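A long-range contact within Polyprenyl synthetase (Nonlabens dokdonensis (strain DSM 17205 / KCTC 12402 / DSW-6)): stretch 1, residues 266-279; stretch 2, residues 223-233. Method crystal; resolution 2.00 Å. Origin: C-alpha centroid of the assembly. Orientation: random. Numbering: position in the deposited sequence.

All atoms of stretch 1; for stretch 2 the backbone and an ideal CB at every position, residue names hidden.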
ATOM      1  N   GLN A 266      12.158  21.076   9.225  1.00 49.79           N
ATOM      2  CA  GLN A 266      11.968  20.766  10.669  1.00 49.75           C
ATOM      3  C   GLN A 266      13.124  19.849  11.094  1.00 37.27           C
ATOM      4  O   GLN A 266      13.656  20.044  12.214  1.00 39.04           O
ATOM      5  CB  GLN A 266      10.567  20.183  10.927  1.00 51.63           C
ATOM      6  CG  GLN A 266       9.482  21.245  10.810  1.00 52.95           C
ATOM      7  CD  GLN A 266       8.045  20.771  10.741  1.00 52.65           C
ATOM      8  OE1 GLN A 266       7.722  19.656  10.294  1.00 38.64           O
ATOM      9  NE2 GLN A 266       7.174  21.667  11.207  1.00 48.17           N
ATOM     10  N   ILE A 267      13.478  18.904  10.224  1.00 36.39           N
ATOM     11  CA  ILE A 267      14.573  17.922  10.468  1.00 41.70           C
ATOM     12  C   ILE A 267      15.887  18.715  10.595  1.00 41.88           C
ATOM     13  O   ILE A 267      16.544  18.615  11.671  1.00 37.12           O
ATOM     14  CB  ILE A 267      14.567  16.856   9.363  1.00 39.74           C
ATOM     15  CG1 ILE A 267      13.305  15.995   9.500  1.00 37.05           C
ATOM     16  CG2 ILE A 267      15.860  16.034   9.396  1.00 43.44           C
ATOM     17  CD1 ILE A 267      13.102  14.967   8.388  1.00 36.49           C
ATOM     18  N   ASP A 268      16.139  19.614   9.644  1.00 41.00           N
ATOM     19  CA  ASP A 268      17.353  20.466   9.670  1.00 42.56           C
ATOM     20  C   ASP A 268      17.334  21.333  10.930  1.00 41.94           C
ATOM     21  O   ASP A 268      18.366  21.414  11.577  1.00 45.31           O
ATOM     22  CB  ASP A 268      17.466  21.315   8.405  1.00 46.75           C
ATOM     23  CG  ASP A 268      17.767  20.488   7.174  1.00 50.73           C
ATOM     24  OD1 ASP A 268      18.102  19.322   7.336  1.00 65.71           O
ATOM     25  OD2 ASP A 268      17.655  21.017   6.070  1.00 55.87           O
ATOM     26  N   GLU A 269      16.189  21.910  11.302  1.00 39.48           N
ATOM     27  CA  GLU A 269      16.169  22.723  12.546  1.00 39.34           C
ATOM     28  C   GLU A 269      16.439  21.830  13.755  1.00 36.49           C
ATOM     29  O   GLU A 269      17.064  22.305  14.703  1.00 36.34           O
ATOM     30  CB  GLU A 269      14.906  23.559  12.736  1.00 46.36           C
ATOM     31  CG  GLU A 269      14.975  24.375  14.013  1.00 49.79           C
ATOM     32  CD  GLU A 269      13.778  25.238  14.352  1.00 51.88           C
ATOM     33  OE1 GLU A 269      13.665  25.649  15.510  1.00 53.69           O
ATOM     34  OE2 GLU A 269      12.976  25.489  13.464  1.00 48.61           O
ATOM     35  N   LYS A 270      15.898  20.615  13.743  1.00 35.79           N
ATOM     36  CA  LYS A 270      16.125  19.670  14.859  1.00 37.19           C
ATOM     37  C   LYS A 270      17.624  19.368  14.948  1.00 31.57           C
ATOM     38  O   LYS A 270      18.161  19.420  16.043  1.00 34.86           O
ATOM     39  CB  LYS A 270      15.358  18.371  14.598  1.00 34.80           C
ATOM     40  CG  LYS A 270      15.548  17.301  15.659  1.00 35.47           C
ATOM     41  CD  LYS A 270      14.822  16.016  15.382  1.00 37.13           C
ATOM     42  CE  LYS A 270      14.980  15.010  16.496  1.00 37.48           C
ATOM     43  NZ  LYS A 270      14.208  13.782  16.239  1.00 36.79           N
ATOM     44  N   LYS A 271      18.271  19.127  13.810  1.00 33.72           N
ATOM     45  CA  LYS A 271      19.720  18.809  13.808  1.00 36.99           C
ATOM     46  C   LYS A 271      20.528  19.996  14.339  1.00 40.78           C
ATOM     47  O   LYS A 271      21.339  19.774  15.233  1.00 36.50           O
ATOM     48  CB  LYS A 271      20.170  18.446  12.395  1.00 36.22           C
ATOM     49  CG  LYS A 271      19.547  17.182  11.829  1.00 34.84           C
ATOM     50  CD  LYS A 271      20.050  16.837  10.458  1.00 33.16           C
ATOM     51  CE  LYS A 271      19.489  15.538   9.932  1.00 32.49           C
ATOM     52  NZ  LYS A 271      20.042  15.212   8.605  1.00 36.33           N
ATOM     53  N   GLU A 272      20.236  21.212  13.876  1.00 39.47           N
ATOM     54  CA  GLU A 272      20.986  22.414  14.345  1.00 39.60           C
ATOM     55  C   GLU A 272      20.731  22.605  15.828  1.00 36.91           C
ATOM     56  O   GLU A 272      21.700  22.786  16.589  1.00 39.87           O
ATOM     57  CB  GLU A 272      20.701  23.653  13.492  1.00 46.41           C
ATOM     58  CG  GLU A 272      21.307  23.560  12.089  1.00 60.51           C
ATOM     59  CD  GLU A 272      22.706  22.913  11.991  1.00 72.34           C
ATOM     60  OE1 GLU A 272      23.605  23.224  12.853  1.00 67.25           O
ATOM     61  OE2 GLU A 272      22.902  22.055  11.078  1.00 70.72           O
ATOM     62  N   THR A 273      19.491  22.451  16.277  1.00 38.58           N
ATOM     63  CA  THR A 273      19.147  22.738  17.686  1.00 37.49           C
ATOM     64  C   THR A 273      19.754  21.676  18.590  1.00 38.39           C
ATOM     65  O   THR A 273      20.318  22.043  19.673  1.00 40.20           O
ATOM     66  CB  THR A 273      17.630  22.797  17.895  1.00 40.23           C
ATOM     67  OG1 THR A 273      17.072  23.640  16.886  1.00 42.29           O
ATOM     68  CG2 THR A 273      17.299  23.292  19.277  1.00 36.89           C
ATOM     69  N   VAL A 274      19.621  20.399  18.204  1.00 38.62           N
ATOM     70  CA  VAL A 274      20.189  19.304  19.045  1.00 37.68           C
ATOM     71  C   VAL A 274      21.720  19.439  19.062  1.00 34.52           C
ATOM     72  O   VAL A 274      22.305  19.327  20.146  1.00 33.52           O
ATOM     73  CB  VAL A 274      19.725  17.926  18.565  1.00 39.68           C
ATOM     74  CG1 VAL A 274      20.488  16.811  19.270  1.00 38.14           C
ATOM     75  CG2 VAL A 274      18.230  17.782  18.775  1.00 39.77           C
ATOM     76  N   LYS A 275      22.354  19.704  17.917  1.00 34.83           N
ATOM     77  CA  LYS A 275      23.832  19.947  17.877  1.00 37.57           C
ATOM     78  C   LYS A 275      24.179  21.020  18.913  1.00 40.76           C
ATOM     79  O   LYS A 275      25.068  20.762  19.783  1.00 40.80           O
ATOM     80  CB  LYS A 275      24.304  20.262  16.462  1.00 37.03           C
ATOM     81  CG  LYS A 275      24.407  19.016  15.592  1.00 38.08           C
ATOM     82  CD  LYS A 275      24.549  19.280  14.120  1.00 41.69           C
ATOM     83  CE  LYS A 275      25.798  20.076  13.820  1.00 50.97           C
ATOM     84  NZ  LYS A 275      26.223  19.834  12.427  1.00 56.99           N
ATOM     85  N   VAL A 276      23.409  22.109  18.967  1.00 40.40           N
ATOM     86  CA  VAL A 276      23.724  23.195  19.940  1.00 38.62           C
ATOM     87  C   VAL A 276      23.559  22.659  21.357  1.00 39.72           C
ATOM     88  O   VAL A 276      24.430  22.981  22.198  1.00 43.75           O
ATOM     89  CB  VAL A 276      22.887  24.463  19.681  1.00 41.06           C
ATOM     90  CG1 VAL A 276      23.082  25.472  20.805  1.00 41.58           C
ATOM     91  CG2 VAL A 276      23.210  25.062  18.310  1.00 37.72           C
ATOM     92  N   PHE A 277      22.522  21.878  21.640  1.00 37.27           N
ATOM     93  CA  PHE A 277      22.349  21.286  22.997  1.00 47.17           C
ATOM     94  C   PHE A 277      23.521  20.354  23.333  1.00 44.80           C
ATOM     95  O   PHE A 277      23.963  20.288  24.484  1.00 46.98           O
ATOM     96  CB  PHE A 277      21.034  20.513  23.125  1.00 54.49           C
ATOM     97  CG  PHE A 277      19.838  21.398  23.356  1.00 66.02           C
ATOM     98  CD1 PHE A 277      19.812  22.280  24.427  1.00 79.23           C
ATOM     99  CD2 PHE A 277      18.754  21.373  22.491  1.00 72.15           C
ATOM    100  CE1 PHE A 277      18.721  23.112  24.622  1.00 76.48           C
ATOM    101  CE2 PHE A 277      17.660  22.201  22.696  1.00 70.95           C
ATOM    102  CZ  PHE A 277      17.645  23.061  23.761  1.00 72.24           C
ATOM    103  N   PHE A 278      24.007  19.618  22.346  1.00 41.76           N
ATOM    104  CA  PHE A 278      25.150  18.692  22.543  1.00 46.73           C
ATOM    105  C   PHE A 278      26.355  19.512  23.050  1.00 43.22           C
ATOM    106  O   PHE A 278      26.894  19.084  24.073  1.00 38.16           O
ATOM    107  CB  PHE A 278      25.447  17.892  21.271  1.00 37.25           C
ATOM    108  CG  PHE A 278      24.486  16.770  20.959  1.00 35.44           C
ATOM    109  CD1 PHE A 278      23.625  16.264  21.912  1.00 37.42           C
ATOM    110  CD2 PHE A 278      24.521  16.160  19.714  1.00 34.20           C
ATOM    111  CE1 PHE A 278      22.780  15.208  21.612  1.00 39.02           C
ATOM    112  CE2 PHE A 278      23.699  15.090  19.418  1.00 30.67           C
ATOM    113  CZ  PHE A 278      22.825  14.619  20.371  1.00 33.92           C
ATOM    114  N   GLU A 279      26.697  20.641  22.400  1.00 44.44           N
ATOM    115  CA  GLU A 279      27.815  21.547  22.814  1.00 45.88           C
ATOM    116  C   GLU A 279      27.485  22.078  24.207  1.00 45.91           C
ATOM    117  O   GLU A 279      28.180  21.683  25.185  1.00 46.51           O
ATOM    118  CB  GLU A 279      28.079  22.690  21.830  1.00 50.38           C
ATOM    119  CG  GLU A 279      27.719  22.323  20.415  1.00 60.95           C
ATOM    120  CD  GLU A 279      28.217  23.211  19.295  1.00 73.88           C
ATOM    121  OE1 GLU A 279      29.438  23.271  19.116  1.00 86.74           O
ATOM    122  OE2 GLU A 279      27.366  23.779  18.556  1.00 87.82           O
ATOM    123  N   UNK A 223      28.376   9.776   4.714  1.00 52.12           N
ATOM    124  CA  UNK A 223      27.388   9.625   5.811  1.00 73.35           C
ATOM    125  C   UNK A 223      26.631  10.935   6.041  1.00 74.28           C
ATOM    126  O   UNK A 223      27.271  11.977   6.208  1.00 80.56           O
ATOM    127  CB  UNK A 223      28.080   9.191   7.105  1.00 73.35           C
ATOM    128  N   UNK A 224      25.310  10.844   6.140  1.00 61.74           N
ATOM    129  CA  UNK A 224      24.458  12.030   6.348  1.00 47.59           C
ATOM    130  C   UNK A 224      24.889  12.697   7.648  1.00 41.00           C
ATOM    131  O   UNK A 224      25.114  12.000   8.611  1.00 48.16           O
ATOM    132  CB  UNK A 224      22.974  11.658   6.391  1.00 47.59           C
ATOM    133  N   UNK A 225      25.007  14.013   7.665  1.00 38.23           N
ATOM    134  CA  UNK A 225      25.322  14.655   8.964  1.00 41.42           C
ATOM    135  C   UNK A 225      24.007  14.701   9.744  1.00 42.49           C
ATOM    136  O   UNK A 225      23.006  15.082   9.167  1.00 40.98           O
ATOM    137  CB  UNK A 225      25.920  16.052   8.790  1.00 41.42           C
ATOM    138  N   UNK A 226      24.031  14.307  11.007  1.00 38.27           N
ATOM    139  CA  UNK A 226      22.828  14.302  11.863  1.00 42.74           C
ATOM    140  C   UNK A 226      21.880  13.122  11.647  1.00 37.69           C
ATOM    141  O   UNK A 226      20.752  13.224  12.123  1.00 42.21           O
ATOM    142  CB  UNK A 226      22.046  15.597  11.635  1.00 42.74           C
ATOM    143  N   UNK A 227      22.310  12.022  11.027  1.00 36.32           N
ATOM    144  CA  UNK A 227      21.487  10.802  10.871  1.00 35.13           C
ATOM    145  C   UNK A 227      21.082  10.215  12.217  1.00 37.58           C
ATOM    146  O   UNK A 227      19.910   9.831  12.426  1.00 34.42           O
ATOM    147  CB  UNK A 227      22.246   9.747  10.064  1.00 35.13           C
ATOM    148  N   UNK A 228      22.003  10.162  13.154  1.00 30.60           N
ATOM    149  CA  UNK A 228      21.681   9.633  14.483  1.00 32.87           C
ATOM    150  C   UNK A 228      20.597  10.530  15.117  1.00 32.68           C
ATOM    151  O   UNK A 228      19.674   9.989  15.777  1.00 29.15           O
ATOM    152  CB  UNK A 228      22.929   9.570  15.366  1.00 32.87           C
ATOM    153  N   UNK A 229      20.714  11.842  14.962  1.00 29.98           N
ATOM    154  CA  UNK A 229      19.727  12.800  15.515  1.00 32.88           C
ATOM    155  C   UNK A 229      18.359  12.562  14.847  1.00 33.26           C
ATOM    156  O   UNK A 229      17.369  12.310  15.574  1.00 30.42           O
ATOM    157  CB  UNK A 229      20.185  14.244  15.298  1.00 32.88           C
ATOM    158  N   UNK A 230      18.322  12.564  13.526  1.00 28.88           N
ATOM    159  CA  UNK A 230      17.078  12.360  12.772  1.00 31.88           C
ATOM    160  C   UNK A 230      16.390  11.065  13.219  1.00 33.76           C
ATOM    161  O   UNK A 230      15.131  11.047  13.308  1.00 34.03           O
ATOM    162  CB  UNK A 230      17.361  12.319  11.269  1.00 31.88           C
ATOM    163  N   UNK A 231      17.155  10.009  13.486  1.00 31.62           N
ATOM    164  CA  UNK A 231      16.586   8.668  13.784  1.00 30.10           C
ATOM    165  C   UNK A 231      16.459   8.483  15.290  1.00 29.70           C
ATOM    166  O   UNK A 231      16.086   7.412  15.727  1.00 29.35           O
ATOM    167  CB  UNK A 231      17.455   7.557  13.192  1.00 30.10           C
ATOM    168  N   UNK A 232      16.760   9.514  16.066  1.00 28.86           N
ATOM    169  CA  UNK A 232      16.665   9.454  17.537  1.00 31.47           C
ATOM    170  C   UNK A 232      17.498   8.285  18.068  1.00 32.41           C
ATOM    171  O   UNK A 232      17.067   7.707  19.068  1.00 29.14           O
ATOM    172  CB  UNK A 232      15.208   9.312  17.982  1.00 31.47           C
ATOM    173  N   UNK A 233      18.686   8.023  17.512  1.00 34.65           N
ATOM    174  CA  UNK A 233      19.589   6.975  18.066  1.00 35.53           C
ATOM    175  C   UNK A 233      20.226   7.535  19.326  1.00 33.04           C
ATOM    176  O   UNK A 233      20.785   8.651  19.286  1.00 30.86           O
ATOM    177  CB  UNK A 233      20.661   6.553  17.060  1.00 35.53           C
TER

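Stretch 1 is a continuous helix that offers three long lysines, Lys270, Lys271 and Lys275, with Val274 and Phe278 between or beyond them; stretch 2 supplies acceptors for the amines of Lys270 and Lys271, and an apolar side chain for the gap.

Position 223 has nothing of the helix within reach of its CB, so the contact sets no preference; it is Lys223. At 224, CA-to-CB points sideways and the ideal CB lies 5.1 Å from Lys271 NZ. An acidic or amide side chain would suit, and the acid best answers the charge. The residue is Glu224, whose OE2 takes a salt-bridged hydrogen bond of 2.8 Å from Lys271 NZ.

Position 225 also points sideways, its ideal CB 5.3 Å from Lys275 NZ. A compact aliphatic or a polar residue could serve. Val225 is found, its CG1 3.9 Å from Lys275 NZ, while its backbone O accepts a 3.0 Å hydrogen bond from Lys271 NZ, a service independent of side chain.

Position 226 is the most restrictive. Its phi of 79° already favours glycine, and an ideal CB would stand 2.6 Å from Lys271 CD, a clash. Gly226 leaves that space to the lysine chain, whose CE comes 3.4 Å from Gly226 O, and also occupies the N-cap position of the short helix that follows.

Positions 227 and 228 have no stretch 1 atom near their CBs, leaving the choice open; they are Gly227, which closes a type II turn begun at Glu224, and Asp228.

At 229, CA-to-CB points toward the helix, with Lys271 CG 4.6 Å and Val274 CG1 4.7 Å from the ideal CB. Isoleucine, leucine, valine or methionine are all plausible. Ile229 enters as a knob among Lys270, Lys271, Val274 and Phe278: its CD1 lies 3.8 Å from Val274 CG1 and 3.9 Å from Phe278 CE2.

Position 230 points sideways, its ideal CB 4.1 Å from Lys271 CE and 4.4 Å from Ile267 CG2. A long chain with an aliphatic stem fits, whether or not it ends in charge. Arg230 packs CD 3.9 Å from Ile267 CG2, then turns its guanidinium to Glu224: NE to OE2 and NH2 to OE1 are both 2.9 Å. The carboxylate thus joins Arg230 to Lys271.

Position 231 points away, suiting many polar residues; Glu231 pairs with 233.

Position 232 has phi 55°, favouring glycine or asparagine after a helix, and its ideal CB is 4.9 Å from Lys270 NZ, which wants an acceptor. Asn232 satisfies both, OD1 receiving a 2.5 Å hydrogen bond from Lys270 NZ. Position 233 is out of reach; Lys233 completes the pairing with Glu231.

Stretch 2, residues 223-233: KEVGGDIRENK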
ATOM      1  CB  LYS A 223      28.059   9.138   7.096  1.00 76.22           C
ATOM      2  CG  LYS A 223      27.608   7.761   7.551  1.00 83.37           C
ATOM      3  CD  LYS A 223      28.118   7.396   8.916  1.00 90.66           C
ATOM      4  CE  LYS A 223      28.144   8.573   9.864  1.00 87.55           C
ATOM      5  NZ  LYS A 223      28.205   8.117  11.270  1.00 89.86           N
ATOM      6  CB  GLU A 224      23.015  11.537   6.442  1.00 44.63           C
ATOM      7  CG  GLU A 224      22.121  12.341   7.358  1.00 42.95           C
ATOM      8  CD  GLU A 224      20.742  11.751   7.600  1.00 41.96           C
ATOM      9  OE1 GLU A 224      20.564  10.558   7.386  1.00 37.99           O
ATOM     10  OE2 GLU A 224      19.868  12.499   8.013  1.00 37.13           O
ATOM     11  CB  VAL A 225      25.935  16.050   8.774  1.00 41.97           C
ATOM     12  CG1 VAL A 225      26.212  16.719  10.100  1.00 46.53           C
ATOM     13  CG2 VAL A 225      27.202  15.978   7.951  1.00 47.04           C
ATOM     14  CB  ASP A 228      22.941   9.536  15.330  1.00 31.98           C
ATOM     15  CG  ASP A 228      23.914   8.451  14.907  1.00 33.86           C
ATOM     16  OD1 ASP A 228      23.476   7.565  14.167  1.00 29.84           O
ATOM     17  OD2 ASP A 228      25.088   8.520  15.366  1.00 29.03           O
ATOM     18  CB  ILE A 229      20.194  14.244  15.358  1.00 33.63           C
ATOM     19  CG1 ILE A 229      21.390  14.538  16.270  1.00 36.20           C
ATOM     20  CG2 ILE A 229      19.012  15.140  15.703  1.00 34.53           C
ATOM     21  CD1 ILE A 229      22.143  15.820  15.946  1.00 37.89           C
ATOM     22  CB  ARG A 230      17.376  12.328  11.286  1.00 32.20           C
ATOM     23  CG  ARG A 230      16.137  12.012  10.466  1.00 33.45           C
ATOM     24  CD  ARG A 230      16.377  12.236   8.986  1.00 34.63           C
ATOM     25  NE  ARG A 230      17.334  11.259   8.521  1.00 38.44           N
ATOM     26  CZ  ARG A 230      17.101   9.956   8.424  1.00 43.69           C
ATOM     27  NH1 ARG A 230      15.916   9.429   8.728  1.00 38.32           N
ATOM     28  NH2 ARG A 230      18.079   9.172   8.016  1.00 42.63           N
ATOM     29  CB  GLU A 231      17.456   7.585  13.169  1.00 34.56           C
ATOM     30  CG  GLU A 231      17.423   7.599  11.654  1.00 41.26           C
ATOM     31  CD  GLU A 231      18.123   6.413  10.994  1.00 54.87           C
ATOM     32  OE1 GLU A 231      18.982   5.783  11.654  1.00 57.72           O
ATOM     33  OE2 GLU A 231      17.820   6.127   9.812  1.00 65.48           O
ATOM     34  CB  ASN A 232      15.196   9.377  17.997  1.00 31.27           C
ATOM     35  CG  ASN A 232      14.393  10.536  17.450  1.00 30.64           C
ATOM     36  OD1 ASN A 232      14.804  11.703  17.571  1.00 27.64           O
ATOM     37  ND2 ASN A 232      13.296  10.222  16.787  1.00 28.00           N
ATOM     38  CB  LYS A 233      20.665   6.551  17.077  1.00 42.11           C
ATOM     39  CG  LYS A 233      20.139   5.736  15.914  1.00 56.79           C
ATOM     40  CD  LYS A 233      20.703   4.329  15.805  1.00 73.06           C
ATOM     41  CE  LYS A 233      20.869   3.904  14.355  1.00 86.63           C
ATOM     42  NZ  LYS A 233      19.565   3.654  13.684  1.00 84.33           N
TER
HETATM   43  O   HOH W   1      13.756  13.281  13.684  1.00 36.18           O
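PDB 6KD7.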